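Local coordinates for ABC transporter substrate-binding protein (PDB 3LKV) that probably serves as the substrate-binding component of an ABC transporter and binds phenylalanine in the cleft between its two lobes, at residues 134-139 with 288-293; 140-145 with 171-176; 194-199 with 220-225; 204-209 with 228-233; 234-239 with 281-286. One frame throughout, in Å; residues are numbered along the deposited sequence.

Interaction 1. Residues 134-139 with 288-293; sequences KEILPN and ITIPEA
Ile-136 sets CG1 beside its backbone N (chi1 -73°), which leaves CG2 anti to that N, and Ile-290 turns twice, with CG1 beside its own N and CD1 folded back (chi2 -72°), so that a methyl from each side reaches the other. The two side chains lie side by side and point the same way, Ile-136 CG2 meeting Ile-290 CD1 at 4.0 Å. One residue further, Leu-137 has left helical geometry, and its CD2 branch touches CD1 of Ile-288 tip to tip at 4.2 Å. The ring of Pro-291 packs against the carbonyls of the last helical turn: CD stands 3.5 Å from Ile-136 O, and CG lies 3.6 Å from Glu-135 O. Pro-291 is also the N-cap residue of helix 292-297, so the end of one helix abuts the start of another. Glu-135, with CG anti to N (chi1 -167°) and the chain extended, passes alongside this second helix; OE2 comes within 4.2 Å of Ala-293 CB, while OE1 forms a salt bridge with Arg-297. Val-294 adds its side chain to both Glu-135 and Ile-136. Between the two segments the contact is thus one of methyls and a proline ring against carbonyl oxygens, without hydrogen bonds; the C-terminal segment is laid on the end of helix 126-136 by apolar packing, and the charged link lies just beyond, at Arg-297.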
# COMPACT_ATOMS: atom_id res chain seq x y z
N LYS A 134 -10.39 -27.60 -28.32
CA LYS A 134 -10.46 -28.69 -29.31
C LYS A 134 -9.07 -29.22 -29.71
O LYS A 134 -8.90 -30.40 -29.99
CB LYS A 134 -11.24 -28.25 -30.55
CG LYS A 134 -11.72 -29.40 -31.51
CD LYS A 134 -13.01 -28.99 -32.36
CE LYS A 134 -13.00 -29.48 -33.87
NZ LYS A 134 -13.26 -28.30 -34.83
N GLU A 135 -8.08 -28.35 -29.69
CA GLU A 135 -6.70 -28.70 -30.01
C GLU A 135 -6.04 -29.52 -28.90
O GLU A 135 -5.32 -30.49 -29.17
CB GLU A 135 -5.87 -27.44 -30.28
CG GLU A 135 -4.51 -27.72 -30.93
CD GLU A 135 -3.58 -26.50 -30.99
OE1 GLU A 135 -3.97 -25.34 -30.70
OE2 GLU A 135 -2.41 -26.71 -31.31
N ILE A 136 -6.26 -29.11 -27.67
CA ILE A 136 -5.71 -29.78 -26.50
C ILE A 136 -6.42 -31.09 -26.22
O ILE A 136 -5.80 -32.00 -25.73
CB ILE A 136 -5.85 -28.89 -25.21
CG1 ILE A 136 -4.86 -27.72 -25.25
CG2 ILE A 136 -5.64 -29.70 -23.93
CD1 ILE A 136 -5.19 -26.63 -24.25
N LEU A 137 -7.71 -31.15 -26.55
CA LEU A 137 -8.60 -32.25 -26.23
C LEU A 137 -9.42 -32.56 -27.47
O LEU A 137 -10.58 -32.15 -27.56
CB LEU A 137 -9.59 -31.87 -25.12
CG LEU A 137 -9.06 -31.58 -23.73
CD1 LEU A 137 -10.12 -30.86 -22.90
CD2 LEU A 137 -8.65 -32.90 -23.07
N PRO A 138 -8.85 -33.33 -28.42
CA PRO A 138 -9.47 -33.45 -29.75
C PRO A 138 -10.79 -34.21 -29.76
O PRO A 138 -11.53 -34.11 -30.72
CB PRO A 138 -8.41 -34.18 -30.61
CG PRO A 138 -7.12 -34.16 -29.76
CD PRO A 138 -7.62 -34.13 -28.31
N ASN A 139 -11.08 -34.96 -28.72
CA ASN A 139 -12.35 -35.70 -28.63
C ASN A 139 -13.44 -34.99 -27.82
O ASN A 139 -14.43 -35.62 -27.46
CB ASN A 139 -12.11 -37.08 -28.04
CG ASN A 139 -11.25 -37.96 -28.95
OD1 ASN A 139 -10.19 -38.40 -28.56
ND2 ASN A 139 -11.71 -38.17 -30.18
N ILE A 288 -4.02 -36.45 -18.49
CA ILE A 288 -4.07 -35.79 -19.79
C ILE A 288 -2.67 -35.50 -20.34
O ILE A 288 -1.78 -35.06 -19.63
CB ILE A 288 -4.93 -34.49 -19.74
CG1 ILE A 288 -6.42 -34.88 -19.72
CG2 ILE A 288 -4.63 -33.58 -20.94
CD1 ILE A 288 -7.36 -33.83 -19.15
N THR A 289 -2.54 -35.75 -21.64
CA THR A 289 -1.35 -35.49 -22.39
C THR A 289 -1.60 -34.26 -23.23
O THR A 289 -2.43 -34.29 -24.10
CB THR A 289 -1.07 -36.74 -23.33
OG1 THR A 289 -0.46 -37.76 -22.53
CG2 THR A 289 -0.16 -36.40 -24.56
N ILE A 290 -0.87 -33.19 -22.96
CA ILE A 290 -1.05 -31.97 -23.73
C ILE A 290 -0.27 -32.16 -25.01
O ILE A 290 0.87 -32.50 -24.95
CB ILE A 290 -0.48 -30.73 -22.99
CG1 ILE A 290 -1.07 -30.59 -21.57
CG2 ILE A 290 -0.72 -29.49 -23.83
CD1 ILE A 290 -2.54 -30.15 -21.52
N PRO A 291 -0.89 -31.95 -26.17
CA PRO A 291 -0.17 -32.21 -27.41
C PRO A 291 1.09 -31.37 -27.65
O PRO A 291 1.22 -30.26 -27.10
CB PRO A 291 -1.22 -31.92 -28.49
CG PRO A 291 -2.52 -32.25 -27.84
CD PRO A 291 -2.34 -31.85 -26.40
N GLU A 292 1.99 -31.89 -28.50
CA GLU A 292 3.30 -31.27 -28.72
C GLU A 292 3.17 -29.90 -29.34
O GLU A 292 3.83 -28.98 -28.87
CB GLU A 292 4.27 -32.15 -29.58
CG GLU A 292 5.16 -33.21 -28.81
CD GLU A 292 5.30 -32.98 -27.28
OE1 GLU A 292 6.33 -32.45 -26.82
OE2 GLU A 292 4.36 -33.33 -26.52
N ALA A 293 2.33 -29.75 -30.36
CA ALA A 293 2.19 -28.45 -31.05
C ALA A 293 1.79 -27.32 -30.06
O ALA A 293 2.15 -26.13 -30.24
CB ALA A 293 1.20 -28.55 -32.21

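Interaction 2. Residues 140-145 with 171-176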
# COMPACT_ATOMS: atom_id res chain seq x y z
N VAL A 140 -13.28 -33.68 -27.56
CA VAL A 140 -14.32 -32.93 -26.83
C VAL A 140 -15.62 -32.95 -27.61
O VAL A 140 -15.63 -32.67 -28.78
CB VAL A 140 -13.91 -31.45 -26.59
CG1 VAL A 140 -15.08 -30.66 -25.97
CG2 VAL A 140 -12.76 -31.42 -25.67
N LYS A 141 -16.69 -33.35 -26.94
CA LYS A 141 -18.04 -33.24 -27.47
C LYS A 141 -18.86 -32.22 -26.69
O LYS A 141 -19.85 -31.72 -27.17
CB LYS A 141 -18.77 -34.59 -27.44
CG LYS A 141 -18.00 -35.72 -28.17
CD LYS A 141 -17.70 -35.35 -29.67
CE LYS A 141 -17.73 -36.59 -30.65
NZ LYS A 141 -16.72 -37.63 -30.29
N SER A 142 -18.38 -31.88 -25.50
CA SER A 142 -19.16 -31.22 -24.51
C SER A 142 -18.33 -30.18 -23.72
O SER A 142 -17.25 -30.52 -23.19
CB SER A 142 -19.58 -32.31 -23.54
OG SER A 142 -20.79 -31.94 -23.02
N ILE A 143 -18.82 -28.95 -23.62
CA ILE A 143 -18.16 -27.93 -22.80
C ILE A 143 -19.11 -27.49 -21.72
O ILE A 143 -20.25 -27.08 -22.00
CB ILE A 143 -17.69 -26.74 -23.63
CG1 ILE A 143 -16.60 -27.17 -24.60
CG2 ILE A 143 -17.15 -25.59 -22.74
CD1 ILE A 143 -16.13 -26.03 -25.55
N GLY A 144 -18.64 -27.60 -20.49
CA GLY A 144 -19.41 -27.17 -19.32
C GLY A 144 -19.05 -25.74 -18.99
O GLY A 144 -17.89 -25.31 -19.21
N VAL A 145 -20.02 -24.97 -18.50
CA VAL A 145 -19.72 -23.60 -18.13
C VAL A 145 -20.63 -23.17 -17.03
O VAL A 145 -21.81 -23.52 -17.02
CB VAL A 145 -19.77 -22.62 -19.36
CG1 VAL A 145 -21.07 -22.68 -20.05
CG2 VAL A 145 -19.46 -21.16 -18.93
N LYS A 171 -21.52 -29.37 -27.84
CA LYS A 171 -22.63 -29.18 -26.95
C LYS A 171 -22.15 -28.37 -25.72
O LYS A 171 -21.05 -28.58 -25.24
CB LYS A 171 -23.12 -30.58 -26.54
CG LYS A 171 -24.25 -30.62 -25.52
CD LYS A 171 -24.63 -32.10 -25.15
CE LYS A 171 -26.00 -32.20 -24.44
NZ LYS A 171 -25.98 -31.84 -23.00
N LEU A 172 -22.96 -27.40 -25.29
CA LEU A 172 -22.72 -26.61 -24.07
C LEU A 172 -23.54 -27.13 -22.94
O LEU A 172 -24.69 -27.25 -23.09
CB LEU A 172 -23.14 -25.14 -24.26
CG LEU A 172 -22.10 -24.24 -24.88
CD1 LEU A 172 -22.60 -22.76 -24.82
CD2 LEU A 172 -20.77 -24.42 -24.14
N VAL A 173 -22.95 -27.39 -21.80
CA VAL A 173 -23.67 -27.74 -20.62
C VAL A 173 -23.54 -26.61 -19.61
O VAL A 173 -22.45 -26.33 -19.16
CB VAL A 173 -23.09 -29.00 -20.00
CG1 VAL A 173 -23.91 -29.38 -18.75
CG2 VAL A 173 -23.10 -30.15 -21.02
N GLU A 174 -24.64 -25.98 -19.24
CA GLU A 174 -24.61 -24.74 -18.48
C GLU A 174 -25.23 -24.82 -17.11
O GLU A 174 -26.24 -25.49 -16.93
CB GLU A 174 -25.43 -23.68 -19.21
CG GLU A 174 -25.20 -23.59 -20.70
CD GLU A 174 -26.09 -22.53 -21.41
OE1 GLU A 174 -26.71 -21.64 -20.74
OE2 GLU A 174 -26.12 -22.61 -22.66
N ALA A 175 -24.67 -24.10 -16.15
CA ALA A 175 -25.34 -23.92 -14.88
C ALA A 175 -25.05 -22.51 -14.36
O ALA A 175 -23.98 -21.95 -14.62
CB ALA A 175 -24.88 -24.93 -13.92
N THR A 176 -26.00 -21.92 -13.64
CA THR A 176 -25.76 -20.59 -13.13
C THR A 176 -25.42 -20.64 -11.67
O THR A 176 -25.77 -21.58 -10.99
CB THR A 176 -26.94 -19.64 -13.37
OG1 THR A 176 -28.12 -20.18 -12.80
CG2 THR A 176 -27.10 -19.43 -14.86
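Five backbone hydrogen bonds join segment 140-145 to strand 171-176 in parallel, the axes of strands 142-145 and 171-176 lying 4.6 Å apart and crossing at -21°. The series opens with Lys-171 N to Lys-141 O, the donor lying in the carbonyl plane. Ile-143 then bonds to the residues before and after Leu-172: its N reaches Lys-171 O nearly along the C=O axis at 2.8 Å, and its O receives Val-173 N at 2.7 Å from above the carbonyl plane. Val-145 repeats the pattern, giving its N to Val-173 O and taking Ala-175 N on its own O at 3.0 Å. Weaker CA-H...O contacts fill the gaps, the shortest from Gly-144 CA to Val-173 O at 3.2 Å.

Apolar contacts gather on the face that carries Ile-143, Val-145 and Leu-172. Ile-143 and Leu-172 lie side by side, and the CD2 branch of Leu-172 rests 3.9 Å from Ile-143 CB. On the other face Gly-144 has no side chain, and CG2 of Val-173, anti to the carbonyl carbon, leans back to 3.5 Å from Ser-142 OG.

The polar ends find partners elsewhere: Ser-142 OG bonds to Lys-193 O, and Glu-174 forms a salt bridge with Lys-162. Helix 152-167 links the two strands in a beta-alpha-beta unit and covers the Leu-172 face with Met-158 and Ala-165, while Ile-190 of helix 183-191 packs on Val-173 from the opposite face. Strand 171-176 is outermost in the sheet, and strand 142-147 continues to strand 196-199 through the backbone of Gly-144.

Interaction 3. Residues 194-199 with 220-225. With ZN (zinc ion), chain E.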
# COMPACT_ATOMS: atom_id res chain seq x y z
N SER A 194 -19.64 -33.03 -18.78
CA SER A 194 -18.78 -32.16 -19.58
C SER A 194 -17.46 -32.81 -19.83
O SER A 194 -16.95 -33.46 -18.97
CB SER A 194 -18.56 -30.85 -18.84
OG SER A 194 -19.81 -30.26 -18.56
N ASP A 195 -16.89 -32.63 -21.01
CA ASP A 195 -15.52 -33.11 -21.22
C ASP A 195 -14.53 -32.13 -20.68
O ASP A 195 -13.41 -32.51 -20.40
CB ASP A 195 -15.25 -33.41 -22.70
CG ASP A 195 -16.16 -34.52 -23.25
OD1 ASP A 195 -16.14 -35.59 -22.66
OD2 ASP A 195 -16.91 -34.30 -24.24
N VAL A 196 -14.93 -30.87 -20.53
CA VAL A 196 -14.03 -29.84 -19.99
C VAL A 196 -14.90 -28.71 -19.48
O VAL A 196 -15.98 -28.50 -20.00
CB VAL A 196 -13.06 -29.33 -21.07
CG1 VAL A 196 -13.81 -28.81 -22.33
CG2 VAL A 196 -12.10 -28.28 -20.51
N ILE A 197 -14.46 -28.03 -18.43
CA ILE A 197 -15.16 -26.87 -17.94
C ILE A 197 -14.39 -25.62 -18.46
O ILE A 197 -13.14 -25.53 -18.32
CB ILE A 197 -15.16 -26.81 -16.44
CG1 ILE A 197 -15.70 -28.12 -15.80
CG2 ILE A 197 -15.91 -25.60 -15.99
CD1 ILE A 197 -17.12 -28.35 -16.05
N TYR A 198 -15.14 -24.71 -19.04
CA TYR A 198 -14.61 -23.44 -19.47
C TYR A 198 -14.83 -22.46 -18.34
O TYR A 198 -15.95 -22.08 -18.04
CB TYR A 198 -15.34 -22.96 -20.73
CG TYR A 198 -14.91 -21.59 -21.25
CD1 TYR A 198 -13.58 -21.30 -21.48
CD2 TYR A 198 -15.84 -20.61 -21.56
CE1 TYR A 198 -13.18 -20.10 -21.99
CE2 TYR A 198 -15.44 -19.36 -22.10
CZ TYR A 198 -14.11 -19.11 -22.31
OH TYR A 198 -13.68 -17.90 -22.79
N ALA A 199 -13.74 -22.06 -17.70
CA ALA A 199 -13.83 -21.12 -16.60
C ALA A 199 -13.74 -19.72 -17.25
O ALA A 199 -12.67 -19.30 -17.68
CB ALA A 199 -12.68 -21.36 -15.58
N LYS A 220 -12.90 -35.65 -12.32
CA LYS A 220 -11.80 -35.88 -13.23
C LYS A 220 -12.06 -35.19 -14.55
O LYS A 220 -11.84 -35.75 -15.59
CB LYS A 220 -11.62 -37.39 -13.44
CG LYS A 220 -11.37 -38.14 -12.10
CD LYS A 220 -11.98 -39.53 -12.05
CE LYS A 220 -10.97 -40.59 -11.63
NZ LYS A 220 -10.59 -40.51 -10.19
N THR A 221 -12.56 -33.96 -14.48
CA THR A 221 -12.83 -33.16 -15.65
C THR A 221 -11.83 -31.99 -15.65
O THR A 221 -11.63 -31.37 -14.62
CB THR A 221 -14.24 -32.67 -15.54
OG1 THR A 221 -15.07 -33.82 -15.58
CG2 THR A 221 -14.61 -31.64 -16.65
N PRO A 222 -11.16 -31.75 -16.78
CA PRO A 222 -10.23 -30.64 -16.87
C PRO A 222 -10.97 -29.32 -16.94
O PRO A 222 -12.10 -29.31 -17.38
CB PRO A 222 -9.55 -30.87 -18.18
CG PRO A 222 -10.45 -31.79 -18.96
CD PRO A 222 -11.08 -32.64 -17.95
N VAL A 223 -10.33 -28.25 -16.49
CA VAL A 223 -10.83 -26.88 -16.60
C VAL A 223 -9.88 -26.11 -17.52
O VAL A 223 -8.68 -26.15 -17.33
CB VAL A 223 -10.86 -26.24 -15.19
CG1 VAL A 223 -11.24 -24.74 -15.22
CG2 VAL A 223 -11.78 -27.02 -14.33
N PHE A 224 -10.43 -25.44 -18.53
CA PHE A 224 -9.68 -24.52 -19.37
C PHE A 224 -10.02 -23.11 -18.89
O PHE A 224 -11.19 -22.78 -18.73
CB PHE A 224 -10.07 -24.64 -20.84
CG PHE A 224 -9.35 -23.67 -21.71
CD1 PHE A 224 -8.11 -23.98 -22.21
CD2 PHE A 224 -9.86 -22.42 -21.94
CE1 PHE A 224 -7.39 -23.04 -22.94
CE2 PHE A 224 -9.17 -21.47 -22.68
CZ PHE A 224 -7.93 -21.77 -23.18
N GLY A 225 -8.98 -22.30 -18.67
CA GLY A 225 -9.15 -20.98 -18.10
C GLY A 225 -9.08 -19.83 -19.09
O GLY A 225 -8.20 -19.78 -19.96
ZN ZN E . -16.44 -34.56 -17.20
O HOH W 1 -17.21 -36.90 -17.47
O HOH W 2 -14.44 -35.28 -18.10
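The rings of Tyr-198 and Phe-224 lie side by side, pointing the same way and meeting edge to edge: Phe-224 CD2 sits in the plane of the tyrosine ring, 3.9 Å from Tyr-198 CD1. As register partners they leave the same face of the sheet, and the shared torsion, CG anti to the backbone N (chi1 178° in each), keeps the rings alongside each other. His-129 meets both, taking part in a hydrogen bond with Tyr-198 OH and setting its ring obliquely against Phe-224.

On the other face, CG2 of Val-223 packs against Ile-197 CB, and its CG1 branch, anti to N, meets Ala-199 CB at 3.7 Å. The side chains of Ile-197 and Thr-221 cross at about a right angle, CG1 touching CG2. Three hydrogen bonds set the parallel register: Ile-197 N to Pro-222 O, Phe-224 N to Ile-197 O at 2.7 Å, and Ala-199 N to Phe-224 O, the last two nearly along the C=O axes.

At the strand entrances a zinc ion ties the segments together. Ser-194 O coordinates it at 2.1 Å and Thr-221 OG1 at 2.2 Å, with two waters and Ala-191 O completing the ligands found. Thr-221 chi1 of -64° directs OG1 to the metal and CG2, anti to N, toward Ile-197, so one side chain serves both metal and core.

The strands run centrally in the mixed sheet, between 142-147 and 237-240. Helix 126-136 covers the ring face through Leu-132 and Ile-133, and helix 209-218 covers the Ile-197 and Val-223 face through Met-212 and Ala-216.

Interaction 4. Residues 204-209 with 228-233. With PHE (phenylalanine), chain B.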
# COMPACT_ATOMS: atom_id res chain seq x y z
N THR A 204 -17.69 -13.89 -10.22
CA THR A 204 -18.20 -14.90 -9.31
C THR A 204 -17.42 -16.19 -9.47
O THR A 204 -17.01 -16.78 -8.48
CB THR A 204 -19.68 -15.22 -9.59
OG1 THR A 204 -20.44 -13.99 -9.70
CG2 THR A 204 -20.25 -16.10 -8.46
N VAL A 205 -17.21 -16.62 -10.70
CA VAL A 205 -16.31 -17.76 -10.95
C VAL A 205 -14.89 -17.50 -10.44
O VAL A 205 -14.35 -18.29 -9.69
CB VAL A 205 -16.26 -18.17 -12.45
CG1 VAL A 205 -15.18 -19.28 -12.72
CG2 VAL A 205 -17.64 -18.70 -12.90
N ALA A 206 -14.32 -16.35 -10.83
CA ALA A 206 -12.96 -16.00 -10.42
C ALA A 206 -12.82 -16.07 -8.89
O ALA A 206 -11.85 -16.56 -8.39
CB ALA A 206 -12.51 -14.61 -10.96
N SER A 207 -13.80 -15.63 -8.15
CA SER A 207 -13.65 -15.58 -6.71
C SER A 207 -13.88 -16.94 -6.04
O SER A 207 -13.64 -17.10 -4.86
CB SER A 207 -14.61 -14.52 -6.15
OG SER A 207 -15.93 -15.07 -6.13
N ALA A 208 -14.32 -17.93 -6.80
CA ALA A 208 -14.58 -19.26 -6.29
C ALA A 208 -13.85 -20.31 -7.13
O ALA A 208 -14.26 -21.45 -7.14
CB ALA A 208 -16.08 -19.53 -6.30
N ILE A 209 -12.79 -19.94 -7.81
CA ILE A 209 -12.14 -20.82 -8.76
C ILE A 209 -11.60 -22.08 -8.04
O ILE A 209 -11.66 -23.18 -8.58
CB ILE A 209 -11.03 -20.07 -9.56
CG1 ILE A 209 -10.49 -20.90 -10.71
CG2 ILE A 209 -9.86 -19.61 -8.65
CD1 ILE A 209 -11.43 -21.10 -11.85
N THR A 228 -5.16 -16.35 -16.72
CA THR A 228 -3.93 -16.96 -16.18
C THR A 228 -4.04 -17.29 -14.70
O THR A 228 -3.53 -18.33 -14.25
CB THR A 228 -2.78 -16.00 -16.37
OG1 THR A 228 -2.71 -15.68 -17.75
CG2 THR A 228 -1.45 -16.59 -15.91
N SER A 229 -4.70 -16.43 -13.94
CA SER A 229 -4.93 -16.70 -12.53
C SER A 229 -5.63 -18.07 -12.38
O SER A 229 -5.45 -18.75 -11.38
CB SER A 229 -5.73 -15.57 -11.86
OG SER A 229 -6.95 -15.29 -12.58
N TYR A 230 -6.39 -18.50 -13.37
CA TYR A 230 -7.06 -19.79 -13.20
C TYR A 230 -6.09 -20.99 -13.34
O TYR A 230 -6.27 -22.00 -12.65
CB TYR A 230 -8.21 -19.95 -14.16
CG TYR A 230 -9.29 -18.89 -14.10
CD1 TYR A 230 -9.46 -18.08 -13.00
CD2 TYR A 230 -10.21 -18.78 -15.12
CE1 TYR A 230 -10.45 -17.14 -12.96
CE2 TYR A 230 -11.23 -17.87 -15.09
CZ TYR A 230 -11.34 -17.03 -14.02
OH TYR A 230 -12.37 -16.13 -14.03
N VAL A 231 -5.07 -20.87 -14.19
CA VAL A 231 -4.10 -21.94 -14.43
C VAL A 231 -3.26 -22.08 -13.17
O VAL A 231 -2.96 -23.21 -12.73
CB VAL A 231 -3.24 -21.70 -15.71
CG1 VAL A 231 -2.26 -20.55 -15.51
CG2 VAL A 231 -2.42 -22.90 -16.04
N GLU A 232 -2.96 -20.95 -12.55
CA GLU A 232 -2.25 -20.93 -11.27
C GLU A 232 -2.97 -21.80 -10.23
O GLU A 232 -2.31 -22.37 -9.37
CB GLU A 232 -2.04 -19.48 -10.75
CG GLU A 232 -0.86 -18.74 -11.43
CD GLU A 232 -0.96 -17.19 -11.38
OE1 GLU A 232 -1.73 -16.62 -10.58
OE2 GLU A 232 -0.23 -16.54 -12.16
N ARG A 233 -4.30 -21.94 -10.31
CA ARG A 233 -5.03 -22.70 -9.29
C ARG A 233 -5.41 -24.08 -9.74
O ARG A 233 -6.20 -24.72 -9.05
CB ARG A 233 -6.32 -21.98 -8.90
CG ARG A 233 -6.11 -20.63 -8.25
CD ARG A 233 -5.39 -20.74 -6.92
NE ARG A 233 -5.16 -19.37 -6.48
CZ ARG A 233 -4.43 -18.98 -5.44
NH1 ARG A 233 -4.36 -17.66 -5.17
NH2 ARG A 233 -3.78 -19.86 -4.67
N PHE B . -13.83 -8.68 -17.40
CA PHE B . -14.52 -8.92 -16.08
C PHE B . -15.70 -7.92 -15.94
O PHE B . -16.12 -7.37 -17.00
CB PHE B . -13.54 -8.87 -14.90
CG PHE B . -12.68 -10.12 -14.77
CD1 PHE B . -13.24 -11.33 -14.31
CD2 PHE B . -11.35 -10.12 -15.12
CE1 PHE B . -12.50 -12.46 -14.22
CE2 PHE B . -10.59 -11.24 -15.02
CZ PHE B . -11.14 -12.43 -14.58
OXT PHE B . -16.26 -7.66 -14.85
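Tyr-230 fills the tight part of this contact. With CG anti to its carbonyl carbon (chi1 -57°), the ring reaches across to the 204-209 segment, where Ile-209 covers one face: CD1 makes a CH-pi contact 4.0 Å from the ring centroid, displaced toward the rim. CG1 of Ile-209, anti to the backbone N (chi1 -171°), adds a contact of 3.8 Å to Tyr-230 CD1. At the ring edge, in plane, Ala-206 CB stands 3.4 Å from Tyr-230 OH, and that hydroxyl is hydrogen-bonded to Leu-200 O.

The same corner faces the bound phenylalanine. Its CE1 lies 3.7 Å from Tyr-230 OH and 3.9 Å from Ala-206 CB, so both residues line the ligand's ring end, whereas Asn-203 and residues such as Asp-122 hold its polar groups.

Toward solvent the packing thins to a single touch, Ile-209 CG2 to CG of Arg-233 at 3.9 Å. The arginine chain bends at chi2 (-64°) and its end leads away, making a long, weak ion pair with Glu-210.

Helix 203-207 follows strand 196-199, Ile-209 opens the next helix, 209-218, and helix 228-232 follows strand 223-225, with Ala-199 touching both Ile-209 and Tyr-230.

Interaction 5. Residues 234-239 with 281-286; sequences GAIASL and TAAEQL
Gly-234 leaves its helix with positive phi (120°), and the chain then passes Ala-282 and Ala-283 of helix 280-285 before it enters strand 237-240. Ala-282 directs its methyl at the turn, CB coming within 3.4 Å of Gly-234 O. Ile-236 carries most of the apolar contact through one branch. Its chi1 of 65° puts CG1 in the crowded position between N and the carbonyl carbon and leaves CG2 anti to that carbon, facing the helix. From there CG2 lies 3.9 Å from Ala-283 CA and 3.8 Å from Leu-286 CD1, the isoleucine and leucine crossing at about a right angle.

The glycine is the C-prime residue of a Schellman motif that ends helix 228-232, in which Gly-234 N bonds to Val-231 O and Ala-235 N to Tyr-230 O. This tight exit delivers the chain to the mixed sheet; just ahead of strand 237-240 the backbone of Ile-236 bonds to Val-223 and Asn-279. Pro-222 packs against both Ile-236 and Leu-286, and Ile-290 closes on Ala-283. Helix 280-285 follows edge strand 275-278, and the Asn-279 side chain between them accepts a hydrogen bond from Ala-282 N.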
# COMPACT_ATOMS: atom_id res chain seq x y z
N GLY A 234 -4.96 -24.51 -10.91
CA GLY A 234 -5.22 -25.89 -11.37
C GLY A 234 -6.00 -26.14 -12.66
O GLY A 234 -6.21 -27.28 -13.03
N ALA A 235 -6.41 -25.09 -13.36
CA ALA A 235 -6.84 -25.26 -14.74
C ALA A 235 -5.67 -25.89 -15.51
O ALA A 235 -4.51 -25.59 -15.24
CB ALA A 235 -7.22 -23.91 -15.37
N ILE A 236 -5.94 -26.73 -16.48
CA ILE A 236 -4.84 -27.31 -17.27
C ILE A 236 -4.14 -26.35 -18.25
O ILE A 236 -2.96 -26.49 -18.54
CB ILE A 236 -5.28 -28.57 -18.01
CG1 ILE A 236 -6.35 -28.27 -19.06
CG2 ILE A 236 -5.78 -29.57 -16.99
CD1 ILE A 236 -6.70 -29.52 -19.88
N ALA A 237 -4.87 -25.34 -18.71
CA ALA A 237 -4.35 -24.43 -19.68
C ALA A 237 -5.15 -23.16 -19.56
O ALA A 237 -6.29 -23.18 -19.08
CB ALA A 237 -4.49 -25.01 -21.05
N SER A 238 -4.59 -22.06 -20.05
CA SER A 238 -5.35 -20.82 -20.15
C SER A 238 -4.84 -19.95 -21.25
O SER A 238 -3.67 -20.06 -21.65
CB SER A 238 -5.27 -20.06 -18.83
OG SER A 238 -3.93 -19.70 -18.55
N LEU A 239 -5.68 -19.05 -21.74
CA LEU A 239 -5.23 -18.08 -22.73
C LEU A 239 -5.75 -16.69 -22.37
O LEU A 239 -6.69 -16.17 -22.96
CB LEU A 239 -5.67 -18.51 -24.14
CG LEU A 239 -5.17 -17.66 -25.30
CD1 LEU A 239 -3.64 -17.82 -25.40
CD2 LEU A 239 -5.86 -18.04 -26.62
N THR A 281 1.53 -30.24 -14.41
CA THR A 281 1.20 -31.00 -13.23
C THR A 281 -0.28 -31.31 -13.21
O THR A 281 -0.65 -32.48 -13.29
CB THR A 281 1.57 -30.22 -11.98
OG1 THR A 281 2.79 -29.54 -12.23
CG2 THR A 281 1.69 -31.13 -10.78
N ALA A 282 -1.13 -30.29 -13.15
CA ALA A 282 -2.57 -30.53 -13.11
C ALA A 282 -3.03 -31.48 -14.23
O ALA A 282 -3.91 -32.28 -14.00
CB ALA A 282 -3.35 -29.20 -13.18
N ALA A 283 -2.43 -31.37 -15.42
CA ALA A 283 -2.86 -32.13 -16.59
C ALA A 283 -2.55 -33.61 -16.40
O ALA A 283 -3.40 -34.48 -16.59
CB ALA A 283 -2.17 -31.62 -17.83
N GLU A 284 -1.33 -33.86 -15.98
CA GLU A 284 -0.91 -35.21 -15.66
C GLU A 284 -1.71 -35.81 -14.51
O GLU A 284 -2.08 -36.98 -14.60
CB GLU A 284 0.60 -35.25 -15.38
CG GLU A 284 1.01 -36.11 -14.15
CD GLU A 284 2.35 -36.77 -14.37
OE1 GLU A 284 3.29 -36.05 -14.82
OE2 GLU A 284 2.45 -38.00 -14.12
N GLN A 285 -2.02 -35.06 -13.46
CA GLN A 285 -2.93 -35.64 -12.45
C GLN A 285 -4.29 -36.03 -13.01
O GLN A 285 -5.00 -36.82 -12.42
CB GLN A 285 -3.19 -34.68 -11.32
CG GLN A 285 -2.06 -34.54 -10.39
CD GLN A 285 -2.29 -33.40 -9.42
OE1 GLN A 285 -3.42 -32.90 -9.29
NE2 GLN A 285 -1.23 -32.97 -8.76
N LEU A 286 -4.69 -35.45 -14.13
CA LEU A 286 -5.97 -35.81 -14.72
C LEU A 286 -5.80 -36.89 -15.79
O LEU A 286 -6.77 -37.24 -16.46
CB LEU A 286 -6.67 -34.55 -15.29
CG LEU A 286 -7.29 -33.60 -14.27
CD1 LEU A 286 -7.52 -32.25 -14.91
CD2 LEU A 286 -8.58 -34.17 -13.71

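Overall arrangement
Interactions 2, 3 and 5 reach the same mixed sheet, interaction 3 at its buried middle and interaction 2 at its outermost strand. Backbone bonds between neighbouring strands make the three contacts continuous. Hydrogen bonding dominates interactions 2 and 3, with metal coordination in the latter, whereas interactions 1, 4 and 5 rest on side-chain packing. In interactions 1 and 5, both partly buried, consecutive C-terminal segments, 281-286 and 288-293, pack on the rest of the lobe: Ile-288 N probably bonds to Ala-283 O, and Pro-222 of interaction 3 packs on Ile-288. Interaction 4, buried and beyond the opposite strand ends from the zinc, contributes to the phenylalanine pocket and touches interaction 3 at Ala-199.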